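Local coordinates for protein dihydroorotase (Saccharomyces cerevisiae S288C, PDB 6L0A) that catalyses the zinc-dependent interconversion of N-carbamoyl-L-aspartate and dihydroorotate, the third step of de novo pyrimidine biosynthesis, at residues C[132-137]-C[165-170]; C[115-120]-C[158-163]. All blocks are in the same frame, centred on the assembly; numbering follows the deposited sequence.

Interactions 1 and 2 share helix 156-170 and lie with their centres 9 Å apart, their four segments interleaving along the chain. Two apolar contacts join them: Leu136 CD1 meets Phe160 CE2 at 4.0 Å, and Leu167 CD1 meets Phe117 CE2, also at 4.0 Å. The strand, the helix and the loop at 115-120 therefore pack into one apolar cluster, of which interaction 1 is the part leading to the active site through the zinc ligand His137. Interaction 2 stands further back: the Phe160 side chain is about 7 Å from that of His137 and about 11 Å from a bound zinc ion, so it belongs to the surroundings of the metal centre.

Interaction 1: C[132-137]-C[165-170]. With ZN (zinc ion), chain L.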
loop_
_atom_site.group_PDB
_atom_site.type_symbol
_atom_site.label_atom_id
_atom_site.label_comp_id
_atom_site.label_asym_id
_atom_site.label_seq_id
_atom_site.Cartn_x
_atom_site.Cartn_y
_atom_site.Cartn_z
ATOM N N LEU C 132 2.687 28.329 22.686
ATOM C CA LEU C 132 2.172 26.984 22.478
ATOM C C LEU C 132 2.731 26.417 21.176
ATOM O O LEU C 132 3.095 27.157 20.260
ATOM C CB LEU C 132 0.644 26.986 22.429
ATOM C CG LEU C 132 -0.159 27.384 23.678
ATOM C CD1 LEU C 132 -1.635 27.500 23.352
ATOM C CD2 LEU C 132 0.050 26.363 24.811
ATOM N N VAL C 133 2.788 25.080 21.098
ATOM C CA VAL C 133 3.369 24.396 19.942
ATOM C C VAL C 133 2.259 24.095 18.948
ATOM O O VAL C 133 1.180 23.655 19.338
ATOM C CB VAL C 133 4.087 23.103 20.378
ATOM C CG1 VAL C 133 4.533 22.299 19.155
ATOM C CG2 VAL C 133 5.264 23.424 21.303
ATOM N N LEU C 134 2.503 24.343 17.663
ATOM C CA LEU C 134 1.553 23.962 16.624
ATOM C C LEU C 134 2.064 22.668 15.998
ATOM O O LEU C 134 3.121 22.664 15.366
ATOM C CB LEU C 134 1.401 25.063 15.575
ATOM C CG LEU C 134 0.584 24.676 14.340
ATOM C CD1 LEU C 134 -0.864 24.356 14.723
ATOM C CD2 LEU C 134 0.646 25.781 13.277
ATOM N N ASN C 135 1.324 21.573 16.195
ATOM C CA ASN C 135 1.679 20.261 15.662
ATOM C C ASN C 135 0.938 20.042 14.353
ATOM O O ASN C 135 -0.285 20.133 14.315
ATOM C CB ASN C 135 1.300 19.156 16.643
ATOM C CG ASN C 135 1.754 19.450 18.055
ATOM O OD1 ASN C 135 0.992 19.970 18.868
ATOM N ND2 ASN C 135 2.982 19.077 18.362
ATOM N N LEU C 136 1.672 19.712 13.298
ATOM C CA LEU C 136 1.084 19.550 11.980
ATOM C C LEU C 136 1.192 18.094 11.544
ATOM O O LEU C 136 2.291 17.538 11.520
ATOM C CB LEU C 136 1.786 20.454 10.971
ATOM C CG LEU C 136 1.732 21.954 11.267
ATOM C CD1 LEU C 136 2.583 22.702 10.268
ATOM C CD2 LEU C 136 0.281 22.440 11.235
ATOM N N HIS C 137 0.059 17.482 11.218
ATOM C CA HIS C 137 0.053 16.299 10.364
ATOM C C HIS C 137 0.192 16.832 8.950
ATOM O O HIS C 137 -0.786 17.268 8.337
ATOM C CB HIS C 137 -1.221 15.478 10.535
ATOM C CG HIS C 137 -1.216 14.212 9.739
ATOM N ND1 HIS C 137 -1.326 12.963 10.319
ATOM C CD2 HIS C 137 -1.095 14.001 8.405
ATOM C CE1 HIS C 137 -1.287 12.039 9.375
ATOM N NE2 HIS C 137 -1.146 12.640 8.205
ATOM N N LYS C 165 6.195 26.046 5.118
ATOM C CA LYS C 165 7.085 27.197 5.013
ATOM C C LYS C 165 6.310 28.502 5.159
ATOM O O LYS C 165 6.786 29.441 5.806
ATOM C CB LYS C 165 7.846 27.154 3.686
ATOM C CG LYS C 165 8.972 26.123 3.656
ATOM C CD LYS C 165 9.677 26.153 2.303
ATOM C CE LYS C 165 9.948 24.761 1.766
ATOM N NZ LYS C 165 10.563 24.821 0.403
ATOM N N LYS C 166 5.110 28.572 4.587
ATOM C CA LYS C 166 4.309 29.787 4.709
ATOM C C LYS C 166 3.896 30.039 6.156
ATOM O O LYS C 166 3.915 31.185 6.620
ATOM C CB LYS C 166 3.078 29.709 3.812
ATOM C CG LYS C 166 2.238 30.990 3.837
ATOM C CD LYS C 166 1.106 30.944 2.839
ATOM C CE LYS C 166 0.249 32.210 2.917
ATOM N NZ LYS C 166 1.081 33.425 3.185
ATOM N N LEU C 167 3.517 28.984 6.887
ATOM C CA LEU C 167 3.149 29.168 8.292
ATOM C C LEU C 167 4.342 29.643 9.110
ATOM O O LEU C 167 4.203 30.515 9.977
ATOM C CB LEU C 167 2.585 27.865 8.881
ATOM C CG LEU C 167 1.216 27.385 8.399
ATOM C CD1 LEU C 167 0.901 26.005 9.000
ATOM C CD2 LEU C 167 0.107 28.387 8.735
ATOM N N HIS C 168 5.521 29.073 8.855
ATOM C CA HIS C 168 6.726 29.477 9.573
ATOM C C HIS C 168 7.093 30.925 9.257
ATOM O O HIS C 168 7.469 31.688 10.154
ATOM C CB HIS C 168 7.863 28.525 9.215
ATOM C CG HIS C 168 9.206 28.932 9.743
ATOM N ND1 HIS C 168 9.429 29.240 11.069
ATOM C CD2 HIS C 168 10.404 29.052 9.122
ATOM C CE1 HIS C 168 10.704 29.541 11.239
ATOM N NE2 HIS C 168 11.318 29.433 10.072
ATOM N N ASN C 169 6.969 31.322 7.989
ATOM C CA ASN C 169 7.223 32.712 7.618
ATOM C C ASN C 169 6.228 33.658 8.287
ATOM O O ASN C 169 6.619 34.691 8.846
ATOM C CB ASN C 169 7.169 32.858 6.098
ATOM C CG ASN C 169 7.724 34.187 5.624
ATOM O OD1 ASN C 169 8.921 34.454 5.746
ATOM N ND2 ASN C 169 6.851 35.036 5.096
ATOM N N ASP C 170 4.932 33.318 8.249
ATOM C CA ASP C 170 3.887 34.212 8.751
ATOM C C ASP C 170 3.811 34.262 10.270
ATOM O O ASP C 170 3.216 35.200 10.815
ATOM C CB ASP C 170 2.522 33.797 8.206
ATOM C CG ASP C 170 2.364 34.118 6.748
ATOM O OD1 ASP C 170 3.306 34.707 6.179
ATOM O OD2 ASP C 170 1.309 33.771 6.172
HETATM ZN ZN ZN L . -0.591 11.567 12.088
#
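The beta-alpha-beta unit formed by strand 133-136, helix 156-170 and strand 175-178 packs its first strand against its helix where Leu136 and Leu167 meet methyl to methyl, CD1 of Leu136 lying 3.9 Å from CD1 of Leu167. The two leucine side chains meet at a slant, neither aligned nor perpendicular. The same methyl of Leu167 also faces Leu134, whose CD2 comes within 4.3 Å of Leu167 CD1, so one branch of a single helix residue meets two strand residues, two positions apart, that point to the helix side of the sheet. Different rotamers bring this about: Leu134 has CG anti to its own backbone N (chi1 171°), whereas in Leu136 it stands anti to the carbonyl carbon (chi1 -60°). The two segments bury 87 Å² between them, and neighbouring elements complete the packing, with helix 121-130 supplying Phe124 against both Leu134 and Leu167.

Strand 133-136 belongs to the barrel of this amidohydrolase, and pairs in parallel with strand 175-178. The intervening Asn135 is directed to the other side of the sheet, where its amide is hydrogen-bonded: OD1 meets the hydroxyl of Tyr39, and ND2 serves both Glu179 and the hydroxyl of Tyr312. Just beyond Leu136 the chain delivers His137, whose ND1 binds zinc at 2.4 Å; Lys98 and His180 are further ligands of this metal. His137 NE2 is hydrogen-bonded to Glu139 OE1, a second-shell contact that would help fix the rotation of the imidazole. Along the flank of the helix next to Leu167, Lys166 NZ forms a salt bridge one turn on with Asp170 OD2 (3.0 Å), approaching from the syn side of the carboxylate, while Tyr121 OH is a second partner of that oxygen.

Interaction 2: C[115-120]-C[158-163]; sequences NDFSAF and EAFLPA
Phe160 holds CG anti to its backbone N (chi1 -175°), which swings its ring from helix 156-170 to the ring of Phe117; there chi1 is -91°, well away from a staggered value, and directs the Phe117 ring at the helix. The two side chains cross at about a right angle, and the nearest carbons are CE2 of Phe117 and CE1 of Phe160, 4.1 Å apart. Phe160 CE1 lies at the edge of the Phe117 ring, near its plane. The methyl of Ala163 reaches that edge too, its CB being 4.3 Å from Phe117 CE2.

Ala163 has a second role, within the helix itself: its CB sits 4.2 Å above the plane of the Phe160 ring, over the centre. One small methyl is thus shared between the face of one phenylalanine and the edge of another, and it probably helps to set the tilt of the Phe160 ring. The helix is kinked here, for Pro162 has no N-H to give to the preceding turn, and Ala163 N makes a weak bond to Phe160 O instead.

The partner segment is the loop that leads into helix 121-130. Beside Phe117, Asp116 OD1 accepts the hydroxyl of Ser118 through its syn lone pair, OG to OD1 2.7 Å, and receives a weak bond from Ser118 N in an Asx turn; a short 3-10 turn follows, with Phe120 N bonded to Phe117 O. Val112, earlier in the same loop, and Cys99, next in sequence to the zinc ligand Lys98, also touch Phe117. With no hydrogen bond or salt bridge between 115-120 and 158-163, their attachment rests on dispersion and on the exclusion of water from aromatic and methyl carbons.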
loop_
_atom_site.group_PDB
_atom_site.type_symbol
_atom_site.label_atom_id
_atom_site.label_comp_id
_atom_site.label_asym_id
_atom_site.label_seq_id
_atom_site.Cartn_x
_atom_site.Cartn_y
_atom_site.Cartn_z
ATOM N N ASN C 115 -5.116 23.935 2.357
ATOM C CA ASN C 115 -4.940 24.880 1.260
ATOM C C ASN C 115 -5.394 26.280 1.635
ATOM O O ASN C 115 -4.965 27.251 0.998
ATOM C CB ASN C 115 -5.705 24.420 0.015
ATOM C CG ASN C 115 -5.070 23.225 -0.644
ATOM O OD1 ASN C 115 -3.846 23.086 -0.669
ATOM N ND2 ASN C 115 -5.902 22.343 -1.179
ATOM N N ASP C 116 -6.261 26.397 2.648
ATOM C CA ASP C 116 -6.728 27.677 3.174
ATOM C C ASP C 116 -6.643 27.597 4.705
ATOM O O ASP C 116 -7.620 27.266 5.387
ATOM C CB ASP C 116 -8.139 27.987 2.681
ATOM C CG ASP C 116 -8.488 29.462 2.796
ATOM O OD1 ASP C 116 -8.244 30.048 3.874
ATOM O OD2 ASP C 116 -9.012 30.031 1.812
ATOM N N PHE C 117 -5.447 27.875 5.230
ATOM C CA PHE C 117 -5.190 28.005 6.660
ATOM C C PHE C 117 -5.538 29.388 7.188
ATOM O O PHE C 117 -5.448 29.610 8.403
ATOM C CB PHE C 117 -3.713 27.743 6.963
ATOM C CG PHE C 117 -3.379 26.304 7.275
ATOM C CD1 PHE C 117 -4.026 25.624 8.288
ATOM C CD2 PHE C 117 -2.374 25.653 6.572
ATOM C CE1 PHE C 117 -3.691 24.304 8.582
ATOM C CE2 PHE C 117 -2.039 24.354 6.854
ATOM C CZ PHE C 117 -2.693 23.673 7.864
ATOM N N SER C 118 -5.914 30.319 6.303
ATOM C CA SER C 118 -6.081 31.713 6.702
ATOM C C SER C 118 -7.157 31.880 7.765
ATOM O O SER C 118 -7.044 32.762 8.624
ATOM C CB SER C 118 -6.416 32.568 5.479
ATOM O OG SER C 118 -7.772 32.380 5.109
ATOM N N ALA C 119 -8.207 31.054 7.720
ATOM C CA ALA C 119 -9.285 31.155 8.697
ATOM C C ALA C 119 -8.825 30.840 10.111
ATOM O O ALA C 119 -9.507 31.215 11.068
ATOM C CB ALA C 119 -10.435 30.221 8.321
ATOM N N PHE C 120 -7.697 30.146 10.269
ATOM C CA PHE C 120 -7.170 29.834 11.589
ATOM C C PHE C 120 -6.052 30.773 12.013
ATOM O O PHE C 120 -5.480 30.585 13.084
ATOM C CB PHE C 120 -6.698 28.364 11.629
ATOM C CG PHE C 120 -7.822 27.390 11.440
ATOM C CD1 PHE C 120 -8.582 26.970 12.521
ATOM C CD2 PHE C 120 -8.172 26.955 10.168
ATOM C CE1 PHE C 120 -9.643 26.108 12.344
ATOM C CE2 PHE C 120 -9.237 26.091 9.987
ATOM C CZ PHE C 120 -9.972 25.665 11.074
ATOM N N GLU C 158 5.164 15.751 0.690
ATOM C CA GLU C 158 5.913 16.725 -0.104
ATOM C C GLU C 158 5.026 17.890 -0.530
ATOM O O GLU C 158 5.453 19.054 -0.486
ATOM C CB GLU C 158 6.516 16.038 -1.325
ATOM C CG GLU C 158 7.425 16.906 -2.169
ATOM C CD GLU C 158 8.021 16.110 -3.316
ATOM O OE1 GLU C 158 7.515 16.224 -4.453
ATOM O OE2 GLU C 158 8.973 15.340 -3.069
ATOM N N ALA C 159 3.780 17.599 -0.920
ATOM C CA ALA C 159 2.857 18.648 -1.352
ATOM C C ALA C 159 2.516 19.621 -0.226
ATOM O O ALA C 159 2.145 20.765 -0.500
ATOM C CB ALA C 159 1.573 18.031 -1.899
ATOM N N PHE C 160 2.629 19.184 1.028
ATOM C CA PHE C 160 2.343 20.024 2.183
ATOM C C PHE C 160 3.478 20.987 2.515
ATOM O O PHE C 160 3.248 21.976 3.224
ATOM C CB PHE C 160 2.067 19.133 3.402
ATOM C CG PHE C 160 1.640 19.888 4.629
ATOM C CD1 PHE C 160 0.290 20.153 4.857
ATOM C CD2 PHE C 160 2.575 20.322 5.561
ATOM C CE1 PHE C 160 -0.115 20.842 5.993
ATOM C CE2 PHE C 160 2.178 21.023 6.688
ATOM C CZ PHE C 160 0.826 21.272 6.906
ATOM N N LEU C 161 4.695 20.710 2.045
ATOM C CA LEU C 161 5.846 21.481 2.507
ATOM C C LEU C 161 5.735 22.981 2.229
ATOM O O LEU C 161 6.135 23.767 3.104
ATOM C CB LEU C 161 7.127 20.890 1.906
ATOM C CG LEU C 161 7.473 19.479 2.399
ATOM C CD1 LEU C 161 8.725 18.957 1.701
ATOM C CD2 LEU C 161 7.660 19.473 3.909
ATOM N N PRO C 162 5.206 23.447 1.091
ATOM C CA PRO C 162 4.972 24.901 0.958
ATOM C C PRO C 162 4.090 25.476 2.059
ATOM O O PRO C 162 4.351 26.592 2.531
ATOM C CB PRO C 162 4.309 25.026 -0.419
ATOM C CG PRO C 162 4.813 23.847 -1.185
ATOM C CD PRO C 162 4.935 22.732 -0.174
ATOM N N ALA C 163 3.055 24.742 2.483
ATOM C CA ALA C 163 2.199 25.223 3.566
ATOM C C ALA C 163 2.989 25.391 4.857
ATOM O O ALA C 163 2.813 26.383 5.576
ATOM C CB ALA C 163 1.023 24.270 3.784
#